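Local coordinates for protein SSD1 (Saccharomyces cerevisiae S288C, PDB 7AM1) that binds mRNA and represses its translation as a non-enzymatic member of the RNase II family, a pseudonuclease, at residues E624-K629 with V738-E743; S744-F749 with R776-H781; F753-R758 with I891-E896; D616-V621 with F749-G754. One frame throughout, in Å; residues are numbered along the deposited sequence.

Contact 1. Residues E624-K629 with V738-E743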
# COMPACT_ATOMS: atom_id res chain seq x y z
N GLU A 624 -2.55 7.52 -12.77
CA GLU A 624 -2.41 7.51 -11.32
C GLU A 624 -1.48 6.39 -10.87
O GLU A 624 -0.65 6.59 -9.97
CB GLU A 624 -3.77 7.38 -10.63
CG GLU A 624 -3.68 7.52 -9.11
CD GLU A 624 -4.98 7.22 -8.39
OE1 GLU A 624 -5.99 6.94 -9.07
OE2 GLU A 624 -4.97 7.25 -7.14
N ILE A 625 -1.61 5.20 -11.47
CA ILE A 625 -0.71 4.10 -11.13
C ILE A 625 0.73 4.53 -11.35
O ILE A 625 1.59 4.34 -10.48
CB ILE A 625 -1.07 2.84 -11.93
CG1 ILE A 625 -2.38 2.23 -11.43
CG2 ILE A 625 0.06 1.81 -11.83
CD1 ILE A 625 -2.97 1.16 -12.35
N LEU A 626 1.02 5.14 -12.50
CA LEU A 626 2.38 5.59 -12.79
C LEU A 626 2.85 6.61 -11.76
O LEU A 626 3.99 6.54 -11.29
CB LEU A 626 2.44 6.19 -14.20
CG LEU A 626 2.13 5.23 -15.35
CD1 LEU A 626 2.18 5.96 -16.68
CD2 LEU A 626 3.07 4.04 -15.35
N LEU A 627 1.99 7.56 -11.40
CA LEU A 627 2.36 8.56 -10.40
C LEU A 627 2.61 7.91 -9.05
O LEU A 627 3.60 8.21 -8.38
CB LEU A 627 1.25 9.61 -10.30
CG LEU A 627 1.45 10.70 -9.24
CD1 LEU A 627 2.74 11.45 -9.49
CD2 LEU A 627 0.26 11.65 -9.24
N PHE A 628 1.73 6.98 -8.65
CA PHE A 628 1.84 6.32 -7.36
C PHE A 628 3.20 5.65 -7.18
O PHE A 628 3.74 5.61 -6.07
CB PHE A 628 0.69 5.32 -7.24
CG PHE A 628 0.75 4.44 -6.04
CD1 PHE A 628 0.41 4.92 -4.79
CD2 PHE A 628 1.13 3.11 -6.16
CE1 PHE A 628 0.45 4.09 -3.68
CE2 PHE A 628 1.18 2.28 -5.05
CZ PHE A 628 0.84 2.78 -3.81
N LYS A 629 3.78 5.14 -8.27
CA LYS A 629 5.03 4.41 -8.19
C LYS A 629 6.22 5.31 -7.89
O LYS A 629 7.26 4.81 -7.44
CB LYS A 629 5.35 3.72 -9.51
CG LYS A 629 4.41 2.65 -9.93
CD LYS A 629 4.91 2.07 -11.23
CE LYS A 629 3.97 1.03 -11.77
NZ LYS A 629 4.69 0.16 -12.72
N VAL A 738 -2.95 -1.34 -22.08
CA VAL A 738 -1.50 -1.31 -22.10
C VAL A 738 -1.03 -0.01 -21.47
O VAL A 738 -1.45 1.08 -21.88
CB VAL A 738 -0.96 -1.45 -23.53
CG1 VAL A 738 0.56 -1.36 -23.54
CG2 VAL A 738 -1.44 -2.76 -24.15
N LEU A 739 -0.15 -0.11 -20.47
CA LEU A 739 0.36 1.05 -19.75
C LEU A 739 1.77 1.44 -20.17
O LEU A 739 2.06 2.64 -20.29
CB LEU A 739 0.32 0.78 -18.24
CG LEU A 739 0.54 1.96 -17.31
CD1 LEU A 739 -0.42 3.09 -17.62
CD2 LEU A 739 0.38 1.52 -15.86
N GLN A 740 2.64 0.46 -20.41
CA GLN A 740 4.00 0.71 -20.84
C GLN A 740 4.43 -0.40 -21.80
O GLN A 740 4.05 -1.56 -21.62
CB GLN A 740 4.98 0.77 -19.66
CG GLN A 740 4.92 2.06 -18.83
CD GLN A 740 5.42 3.27 -19.59
OE1 GLN A 740 6.63 3.50 -19.71
NE2 GLN A 740 4.50 4.06 -20.12
N VAL A 741 5.23 -0.04 -22.80
CA VAL A 741 5.76 -0.98 -23.76
C VAL A 741 7.27 -1.02 -23.63
O VAL A 741 7.92 0.03 -23.46
CB VAL A 741 5.34 -0.62 -25.20
CG1 VAL A 741 6.01 -1.54 -26.20
CG2 VAL A 741 3.83 -0.71 -25.35
N TYR A 742 7.84 -2.22 -23.69
CA TYR A 742 9.27 -2.42 -23.61
C TYR A 742 9.73 -3.26 -24.80
O TYR A 742 8.92 -3.67 -25.64
CB TYR A 742 9.66 -3.09 -22.28
CG TYR A 742 9.04 -2.44 -21.06
CD1 TYR A 742 9.51 -1.23 -20.57
CD2 TYR A 742 7.98 -3.04 -20.40
CE1 TYR A 742 8.95 -0.63 -19.45
CE2 TYR A 742 7.40 -2.45 -19.28
CZ TYR A 742 7.89 -1.25 -18.81
OH TYR A 742 7.32 -0.67 -17.70
N GLU A 743 11.03 -3.52 -24.85
CA GLU A 743 11.62 -4.21 -25.99
C GLU A 743 11.12 -5.65 -26.12
O GLU A 743 10.99 -6.16 -27.24
CB GLU A 743 13.15 -4.18 -25.88
CG GLU A 743 13.69 -4.76 -24.58
CD GLU A 743 15.19 -4.93 -24.62
OE1 GLU A 743 15.83 -4.44 -25.58
OE2 GLU A 743 15.74 -5.55 -23.68
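The contact lies at a classic beta bulge, where L739 and Q740 both face D747; here a strand of the C-terminal OB-like domain packs on I625 and L626 of helix 617-629 of the RNB domain. The axes of helix 624-629 and strand 738-741 stay 10.4 Å apart at their closest, at 55°, a gap filled by leucine and isoleucine side chains. L626 and L739 lie alongside each other, their branches pointing opposite ways: L626 CD2 touches L739 CD2 at 3.7 Å and L739 CG at 3.8 Å, while L626 CD1 rests 4.0 Å from L739 CD1. The CG of L739 stands anti to the backbone N (chi1 -168°), which carries its fork into the helix. L739 CD2 is also met by I625 CG2 at 4.1 Å, and this branch therefore bridges two successive helix residues. Beside it, the Q740 side chain folds back, its NE2 donating to L739 O at 2.8 Å, with L739 O somewhat out of the plane of the Q740 amide (18°). Q740 CG itself lies 4.4 Å from L626 CD2, at the margin of the apolar patch. With an alanine at L739, the fork beside L626 would be lost, which would probably leave a gap there and I625 CG2 without its partner on the strand. Outside the two segments, E756 touches both I625 and L739, and its carboxylate pairs with K629 beside the patch. Between the segments themselves the contact is buried van der Waals packing alone, and the Q740 amide satisfies the L739 carbonyl at its border.

Contact 2. Residues S744-F749 with R776-H781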
# COMPACT_ATOMS: atom_id res chain seq x y z
N SER A 744 10.85 -6.33 -25.00
CA SER A 744 10.43 -7.73 -25.08
C SER A 744 9.31 -8.03 -24.08
O SER A 744 9.11 -9.20 -23.72
CB SER A 744 11.65 -8.64 -24.87
OG SER A 744 11.31 -10.02 -24.89
N SER A 745 8.56 -7.02 -23.66
CA SER A 745 7.49 -7.18 -22.68
C SER A 745 6.68 -5.90 -22.69
O SER A 745 7.04 -4.91 -23.33
CB SER A 745 8.04 -7.47 -21.29
OG SER A 745 8.88 -6.42 -20.83
N PHE A 746 5.56 -5.93 -21.98
CA PHE A 746 4.76 -4.72 -21.80
C PHE A 746 3.88 -4.90 -20.58
O PHE A 746 3.52 -6.02 -20.21
CB PHE A 746 3.92 -4.41 -23.05
CG PHE A 746 2.97 -5.51 -23.47
CD1 PHE A 746 3.42 -6.57 -24.25
CD2 PHE A 746 1.63 -5.47 -23.12
CE1 PHE A 746 2.55 -7.57 -24.66
CE2 PHE A 746 0.76 -6.47 -23.52
CZ PHE A 746 1.22 -7.53 -24.29
N ASP A 747 3.54 -3.78 -19.96
CA ASP A 747 2.71 -3.77 -18.76
C ASP A 747 1.26 -3.49 -19.14
O ASP A 747 0.97 -2.66 -20.01
CB ASP A 747 3.20 -2.72 -17.76
CG ASP A 747 4.62 -2.99 -17.29
OD1 ASP A 747 5.05 -4.17 -17.37
OD2 ASP A 747 5.30 -2.04 -16.84
N VAL A 748 0.35 -4.20 -18.48
CA VAL A 748 -1.08 -3.99 -18.64
C VAL A 748 -1.65 -3.76 -17.25
O VAL A 748 -1.12 -4.25 -16.25
CB VAL A 748 -1.77 -5.19 -19.33
CG1 VAL A 748 -1.23 -5.38 -20.74
CG2 VAL A 748 -1.59 -6.46 -18.51
N PHE A 749 -2.74 -3.01 -17.19
CA PHE A 749 -3.48 -2.89 -15.94
C PHE A 749 -4.94 -3.18 -16.21
O PHE A 749 -5.44 -3.02 -17.33
CB PHE A 749 -3.28 -1.51 -15.27
CG PHE A 749 -3.85 -0.37 -16.04
CD1 PHE A 749 -3.24 0.09 -17.19
CD2 PHE A 749 -4.99 0.28 -15.58
CE1 PHE A 749 -3.76 1.15 -17.89
CE2 PHE A 749 -5.52 1.34 -16.28
CZ PHE A 749 -4.90 1.78 -17.44
N ARG A 776 7.36 3.96 -29.27
CA ARG A 776 6.85 3.15 -28.16
C ARG A 776 5.84 2.12 -28.68
O ARG A 776 4.69 2.05 -28.24
CB ARG A 776 6.24 4.04 -27.08
CG ARG A 776 7.13 5.20 -26.63
CD ARG A 776 8.17 4.75 -25.60
NE ARG A 776 7.53 4.18 -24.41
CZ ARG A 776 8.14 3.47 -23.47
NH1 ARG A 776 9.44 3.21 -23.56
NH2 ARG A 776 7.45 3.02 -22.43
N VAL A 777 6.30 1.29 -29.61
CA VAL A 777 5.46 0.28 -30.25
C VAL A 777 6.22 -1.03 -30.30
O VAL A 777 7.36 -1.08 -30.79
CB VAL A 777 5.02 0.70 -31.67
CG1 VAL A 777 4.39 -0.47 -32.40
CG2 VAL A 777 4.04 1.86 -31.60
N LEU A 778 5.60 -2.09 -29.80
CA LEU A 778 6.17 -3.43 -29.82
C LEU A 778 5.37 -4.27 -30.79
O LEU A 778 4.14 -4.36 -30.68
CB LEU A 778 6.15 -4.03 -28.41
CG LEU A 778 6.48 -5.51 -28.26
CD1 LEU A 778 7.95 -5.76 -28.52
CD2 LEU A 778 6.09 -5.98 -26.87
N GLU A 779 6.05 -4.88 -31.75
CA GLU A 779 5.41 -5.72 -32.75
C GLU A 779 5.74 -7.17 -32.44
O GLU A 779 6.91 -7.59 -32.54
CB GLU A 779 5.84 -5.33 -34.16
CG GLU A 779 5.33 -3.95 -34.57
CD GLU A 779 5.53 -3.66 -36.04
OE1 GLU A 779 6.23 -4.44 -36.72
OE2 GLU A 779 4.97 -2.65 -36.52
N LEU A 780 4.73 -7.93 -32.04
CA LEU A 780 4.87 -9.35 -31.77
C LEU A 780 4.68 -10.13 -33.06
O LEU A 780 3.69 -9.92 -33.77
CB LEU A 780 3.86 -9.80 -30.72
CG LEU A 780 3.81 -9.02 -29.40
CD1 LEU A 780 2.68 -9.53 -28.51
CD2 LEU A 780 5.14 -9.11 -28.66
N HIS A 781 5.61 -11.03 -33.37
CA HIS A 781 5.48 -11.92 -34.52
C HIS A 781 5.05 -13.28 -33.97
O HIS A 781 5.87 -14.03 -33.43
CB HIS A 781 6.78 -12.00 -35.31
CG HIS A 781 7.15 -10.72 -35.99
ND1 HIS A 781 7.70 -10.68 -37.25
CD2 HIS A 781 7.04 -9.44 -35.58
CE1 HIS A 781 7.91 -9.42 -37.60
NE2 HIS A 781 7.52 -8.65 -36.60
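Apolar packing comes first: F746 and L778 meet at about a right angle, with L778 CD2 3.8 Å from F746 CD1 on an oblique approach to the ring. L780 adds a looser touch, its CD1 lying 4.3 Å from F746 CE1, so two alternate residues of strand 777-781 line one side of the phenyl group. The ring is put there by a chi1 of 58°, with CG between the backbone N and the carbonyl carbon. I883 also touches the F746 side chain, and L778 packs further on V741 and A769. A methyl against a carbonyl forms the second kind of contact: L778 CD2 is 3.8 Å from S745 O, so the same branch spans the backbone of S745 and the ring that follows it. Polar interactions are kept to the flanks and reach outward. S745 OG hydrogen-bonds D154 O, D747 forms a salt bridge with R758, and E779 pairs with R166. The short strands 745-749 and 777-781 belong to different sheets, their axes 8.9 Å apart at 112°; they meet through side chains and the one methyl-to-carbonyl touch, with no backbone pairing between them. Such a steep crossing, with F746 and L778 pointing at each other and the end of L780 reaching in, is consistent with the interior of an OB-type barrel, as expected for the C-terminal part of an RNase II-family protein.

Contact 3. Residues F753-R758 with I891-E896; sequences FGIEKR and ILLRAE
The F753 ring takes L893 over one face: L893 CD2 stands 4.2 Å from the ring centroid and 12° off the normal, a CH-pi contact close to the middle of the ring. The other flat group, the R894 guanidinium, has the E896 carboxylate at its edge and in its plane; within 891-896, R894 NH1 and E896 OE1 form a hydrogen-bonded salt bridge of 2.6 Å, nearly straight at 174°. L893 carries both apolar contacts. With its CG anti to the backbone N (chi1 172°), one branch goes to the ring, and the other meets I755 tip to tip, L893 CD1 to I755 CD1 at 3.8 Å. L718 of helix 689-725 touches F753 and I755 alike. Strands 755-760 and 888-896 share one antiparallel sheet without being neighbours in it, so these side chains pack across its face, consistent with an OB-type core. Two residues beyond I755, K757 curls back so that NZ donates to E756 O at 2.7 Å, and it also bonds to the carbonyls of E185 and S188. Between residues 753-758 and 891-896 the contact is therefore purely hydrocarbon and aromatic, while the charges beside it are met separately: the buried ammonium by carbonyl oxygens, and E896 by R894 and R811.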
# COMPACT_ATOMS: atom_id res chain seq x y z
N PHE A 753 -9.89 -5.21 -11.53
CA PHE A 753 -9.23 -5.98 -10.49
C PHE A 753 -8.27 -5.15 -9.66
O PHE A 753 -7.85 -5.60 -8.58
CB PHE A 753 -8.47 -7.16 -11.12
CG PHE A 753 -9.36 -8.23 -11.68
CD1 PHE A 753 -10.07 -8.01 -12.85
CD2 PHE A 753 -9.50 -9.45 -11.04
CE1 PHE A 753 -10.89 -9.00 -13.38
CE2 PHE A 753 -10.32 -10.44 -11.56
CZ PHE A 753 -11.02 -10.21 -12.73
N GLY A 754 -7.91 -3.95 -10.11
CA GLY A 754 -6.91 -3.16 -9.42
C GLY A 754 -5.53 -3.79 -9.42
O GLY A 754 -4.85 -3.78 -8.39
N ILE A 755 -5.11 -4.36 -10.55
CA ILE A 755 -3.80 -4.96 -10.67
C ILE A 755 -3.10 -4.45 -11.92
O ILE A 755 -3.73 -4.00 -12.88
CB ILE A 755 -3.84 -6.51 -10.68
CG1 ILE A 755 -4.66 -7.02 -11.88
CG2 ILE A 755 -4.38 -7.03 -9.36
CD1 ILE A 755 -4.69 -8.54 -12.00
N GLU A 756 -1.78 -4.51 -11.87
CA GLU A 756 -0.90 -4.14 -12.97
C GLU A 756 0.13 -5.25 -13.09
O GLU A 756 0.77 -5.60 -12.09
CB GLU A 756 -0.23 -2.79 -12.71
CG GLU A 756 0.79 -2.37 -13.77
CD GLU A 756 1.78 -1.34 -13.27
OE1 GLU A 756 1.98 -1.22 -12.04
OE2 GLU A 756 2.37 -0.64 -14.12
N LYS A 757 0.26 -5.82 -14.28
CA LYS A 757 1.13 -6.98 -14.48
C LYS A 757 1.82 -6.86 -15.84
O LYS A 757 1.46 -6.03 -16.68
CB LYS A 757 0.35 -8.29 -14.38
CG LYS A 757 -0.19 -8.57 -12.99
CD LYS A 757 0.90 -9.08 -12.06
CE LYS A 757 0.59 -8.78 -10.60
NZ LYS A 757 1.23 -7.50 -10.16
N ARG A 758 2.80 -7.73 -16.06
CA ARG A 758 3.69 -7.64 -17.21
C ARG A 758 3.57 -8.88 -18.08
O ARG A 758 3.74 -10.00 -17.60
CB ARG A 758 5.13 -7.44 -16.75
CG ARG A 758 6.16 -7.42 -17.88
CD ARG A 758 7.48 -6.85 -17.39
NE ARG A 758 7.30 -5.47 -16.94
CZ ARG A 758 8.13 -4.83 -16.14
NH1 ARG A 758 9.22 -5.43 -15.67
NH2 ARG A 758 7.88 -3.57 -15.80
N ILE A 891 -6.32 -10.23 -22.52
CA ILE A 891 -5.29 -10.77 -21.64
C ILE A 891 -5.83 -12.00 -20.94
O ILE A 891 -6.94 -11.97 -20.40
CB ILE A 891 -4.81 -9.72 -20.61
CG1 ILE A 891 -4.03 -8.60 -21.30
CG2 ILE A 891 -3.97 -10.37 -19.51
CD1 ILE A 891 -2.81 -9.06 -22.06
N LEU A 892 -5.04 -13.07 -20.93
CA LEU A 892 -5.31 -14.24 -20.11
C LEU A 892 -4.71 -14.01 -18.73
O LEU A 892 -3.54 -13.63 -18.60
CB LEU A 892 -4.71 -15.49 -20.76
CG LEU A 892 -5.35 -15.87 -22.10
CD1 LEU A 892 -4.35 -16.57 -23.00
CD2 LEU A 892 -6.57 -16.75 -21.88
N LEU A 893 -5.53 -14.21 -17.69
CA LEU A 893 -5.16 -13.87 -16.32
C LEU A 893 -5.27 -15.10 -15.44
O LEU A 893 -6.29 -15.81 -15.46
CB LEU A 893 -6.05 -12.74 -15.79
CG LEU A 893 -5.92 -12.38 -14.31
CD1 LEU A 893 -4.55 -11.80 -14.00
CD2 LEU A 893 -7.01 -11.40 -13.89
N ARG A 894 -4.21 -15.36 -14.68
CA ARG A 894 -4.11 -16.51 -13.81
C ARG A 894 -3.36 -16.15 -12.53
O ARG A 894 -2.54 -15.24 -12.51
CB ARG A 894 -3.37 -17.66 -14.49
CG ARG A 894 -4.19 -18.88 -14.69
CD ARG A 894 -3.38 -19.87 -15.48
NE ARG A 894 -2.32 -20.47 -14.67
CZ ARG A 894 -2.43 -21.64 -14.04
NH1 ARG A 894 -1.41 -22.10 -13.33
NH2 ARG A 894 -3.55 -22.35 -14.12
N ALA A 895 -3.63 -16.92 -11.48
CA ALA A 895 -2.84 -16.94 -10.26
C ALA A 895 -2.15 -18.31 -10.16
O ALA A 895 -2.83 -19.33 -9.98
CB ALA A 895 -3.70 -16.67 -9.03
N GLU A 896 -0.82 -18.33 -10.29
CA GLU A 896 -0.05 -19.56 -10.16
C GLU A 896 0.02 -19.95 -8.69
O GLU A 896 0.50 -19.16 -7.86
CB GLU A 896 1.37 -19.40 -10.69
CG GLU A 896 1.54 -18.66 -12.00
CD GLU A 896 1.09 -19.44 -13.20
OE1 GLU A 896 0.72 -20.63 -13.05
OE2 GLU A 896 1.12 -18.87 -14.31

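Contact 4. Residues D616-V621 with F749-G754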
# COMPACT_ATOMS: atom_id res chain seq x y z
N ASP A 616 -11.24 9.85 -19.79
CA ASP A 616 -11.16 8.40 -19.95
C ASP A 616 -10.77 7.76 -18.62
O ASP A 616 -9.66 7.95 -18.12
CB ASP A 616 -10.15 8.06 -21.04
CG ASP A 616 -10.14 6.59 -21.38
OD1 ASP A 616 -9.83 5.77 -20.49
OD2 ASP A 616 -10.45 6.24 -22.54
N ASP A 617 -11.69 6.97 -18.04
CA ASP A 617 -11.43 6.38 -16.73
C ASP A 617 -10.19 5.51 -16.75
O ASP A 617 -9.40 5.51 -15.80
CB ASP A 617 -12.64 5.57 -16.27
CG ASP A 617 -13.85 6.44 -15.96
OD1 ASP A 617 -13.72 7.68 -15.94
OD2 ASP A 617 -14.93 5.86 -15.72
N ASP A 618 -10.01 4.72 -17.82
CA ASP A 618 -8.87 3.80 -17.87
C ASP A 618 -7.56 4.57 -17.89
O ASP A 618 -6.61 4.22 -17.17
CB ASP A 618 -8.99 2.90 -19.10
CG ASP A 618 -10.17 1.95 -19.00
OD1 ASP A 618 -10.45 1.45 -17.90
OD2 ASP A 618 -10.82 1.73 -20.03
N VAL A 619 -7.47 5.62 -18.71
CA VAL A 619 -6.25 6.40 -18.78
C VAL A 619 -5.99 7.10 -17.45
O VAL A 619 -4.86 7.12 -16.95
CB VAL A 619 -6.32 7.41 -19.94
CG1 VAL A 619 -5.04 8.22 -20.02
CG2 VAL A 619 -6.60 6.69 -21.26
N ARG A 620 -7.03 7.69 -16.86
CA ARG A 620 -6.86 8.39 -15.59
C ARG A 620 -6.32 7.45 -14.52
O ARG A 620 -5.43 7.82 -13.74
CB ARG A 620 -8.18 9.00 -15.15
CG ARG A 620 -8.05 9.98 -14.00
CD ARG A 620 -9.37 10.66 -13.69
NE ARG A 620 -10.39 9.70 -13.27
CZ ARG A 620 -11.42 9.30 -14.01
NH1 ARG A 620 -11.60 9.77 -15.24
NH2 ARG A 620 -12.28 8.42 -13.51
N VAL A 621 -6.85 6.23 -14.46
CA VAL A 621 -6.37 5.25 -13.50
C VAL A 621 -4.94 4.85 -13.82
O VAL A 621 -4.08 4.75 -12.93
CB VAL A 621 -7.31 4.03 -13.48
CG1 VAL A 621 -6.64 2.84 -12.78
CG2 VAL A 621 -8.62 4.39 -12.80
N PHE A 749 -2.74 -3.01 -17.19
CA PHE A 749 -3.48 -2.89 -15.94
C PHE A 749 -4.94 -3.18 -16.21
O PHE A 749 -5.44 -3.02 -17.33
CB PHE A 749 -3.28 -1.51 -15.27
CG PHE A 749 -3.85 -0.37 -16.04
CD1 PHE A 749 -3.24 0.09 -17.19
CD2 PHE A 749 -4.99 0.28 -15.58
CE1 PHE A 749 -3.76 1.15 -17.89
CE2 PHE A 749 -5.52 1.34 -16.28
CZ PHE A 749 -4.90 1.78 -17.44
N ILE A 750 -5.61 -3.66 -15.18
CA ILE A 750 -6.99 -4.13 -15.28
C ILE A 750 -7.75 -3.40 -14.18
O ILE A 750 -7.72 -3.84 -13.02
CB ILE A 750 -7.06 -5.65 -15.14
CG1 ILE A 750 -5.98 -6.31 -16.02
CG2 ILE A 750 -8.44 -6.16 -15.53
CD1 ILE A 750 -5.81 -7.80 -15.81
N PRO A 751 -8.39 -2.26 -14.47
CA PRO A 751 -9.02 -1.49 -13.38
C PRO A 751 -10.07 -2.27 -12.62
O PRO A 751 -10.30 -1.99 -11.44
CB PRO A 751 -9.63 -0.29 -14.12
CG PRO A 751 -8.84 -0.16 -15.37
CD PRO A 751 -8.47 -1.57 -15.76
N GLU A 752 -10.71 -3.25 -13.26
CA GLU A 752 -11.75 -4.02 -12.59
C GLU A 752 -11.18 -4.89 -11.48
O GLU A 752 -11.93 -5.28 -10.57
CB GLU A 752 -12.49 -4.90 -13.60
CG GLU A 752 -13.34 -4.11 -14.58
CD GLU A 752 -12.53 -3.51 -15.72
OE1 GLU A 752 -11.33 -3.84 -15.85
OE2 GLU A 752 -13.10 -2.70 -16.48
N PHE A 753 -9.89 -5.21 -11.53
CA PHE A 753 -9.23 -5.98 -10.49
C PHE A 753 -8.27 -5.15 -9.66
O PHE A 753 -7.85 -5.60 -8.58
CB PHE A 753 -8.47 -7.16 -11.12
CG PHE A 753 -9.36 -8.23 -11.68
CD1 PHE A 753 -10.07 -8.01 -12.85
CD2 PHE A 753 -9.50 -9.45 -11.04
CE1 PHE A 753 -10.89 -9.00 -13.38
CE2 PHE A 753 -10.32 -10.44 -11.56
CZ PHE A 753 -11.02 -10.21 -12.73
N GLY A 754 -7.91 -3.95 -10.11
CA GLY A 754 -6.91 -3.16 -9.42
C GLY A 754 -5.53 -3.79 -9.42
O GLY A 754 -4.85 -3.78 -8.39
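F749 presents the edge of its ring to the helix backbone: D618 O lies near the ring plane, 3.0 Å from F749 CZ and 3.2 Å from F749 CE2, so the electropositive ring hydrogens face the carbonyl oxygen. A chi1 of 66° sets F749 CG between the backbone N and the carbonyl carbon, which puts the ring against the helix. V621, one turn along, brings CG1 obliquely to F749 CE2 at 4.0 Å. The third touch is D618 OD1 against P751 CG at 3.4 Å, the two side chains meeting at about a right angle. Replacing F749 by an alanine would probably leave the D618 carbonyl without its aromatic edge and open a gap beside V621 CG1. In the next shell, the D618 carboxylate forms a salt bridge with R851, which also pairs with E752; this arginine probably offsets the like charges of D618 OD1 and E752 OE2, 5.1 Å apart. The helix start is fixed by D616 at the N-cap, whose OD1 accepts from V619 N at 3.0 Å, and R620 forms an end-on salt bridge to D617 OD1 through NH1 and NH2, probably steadying the first turn. On the other side, the tight turn after the strand is closed by F753 N bonding to I750 O at 3.0 Å. An N-capped helix of the RNB domain thus docks by its first turns on the hairpin turn between strands 745-750 and 755-760 of the C-terminal OB-like domain.

How the contacts relate
Along the chain, helix 617-629 opens two contacts: contact 4 at its start and contact 1 towards its end. Contact 1 closes first, at 738-743, and contact 4 closes at 749-754, so the longer loop encloses the shorter and both tie the RNB domain to the C-terminal domain. Contact 2 opens at 744-749, before contact 4 has closed, and crosses it, the two sharing F749. Contact 3 starts at F753 and G754, where contact 4 ends; it crosses contact 2, which closes at 776-781, and itself closes late, at 891-896. Contacts 2 and 3 stay within the C-terminal strands, where the neighbouring strands 732-741, 745-750 and 755-760 link all four.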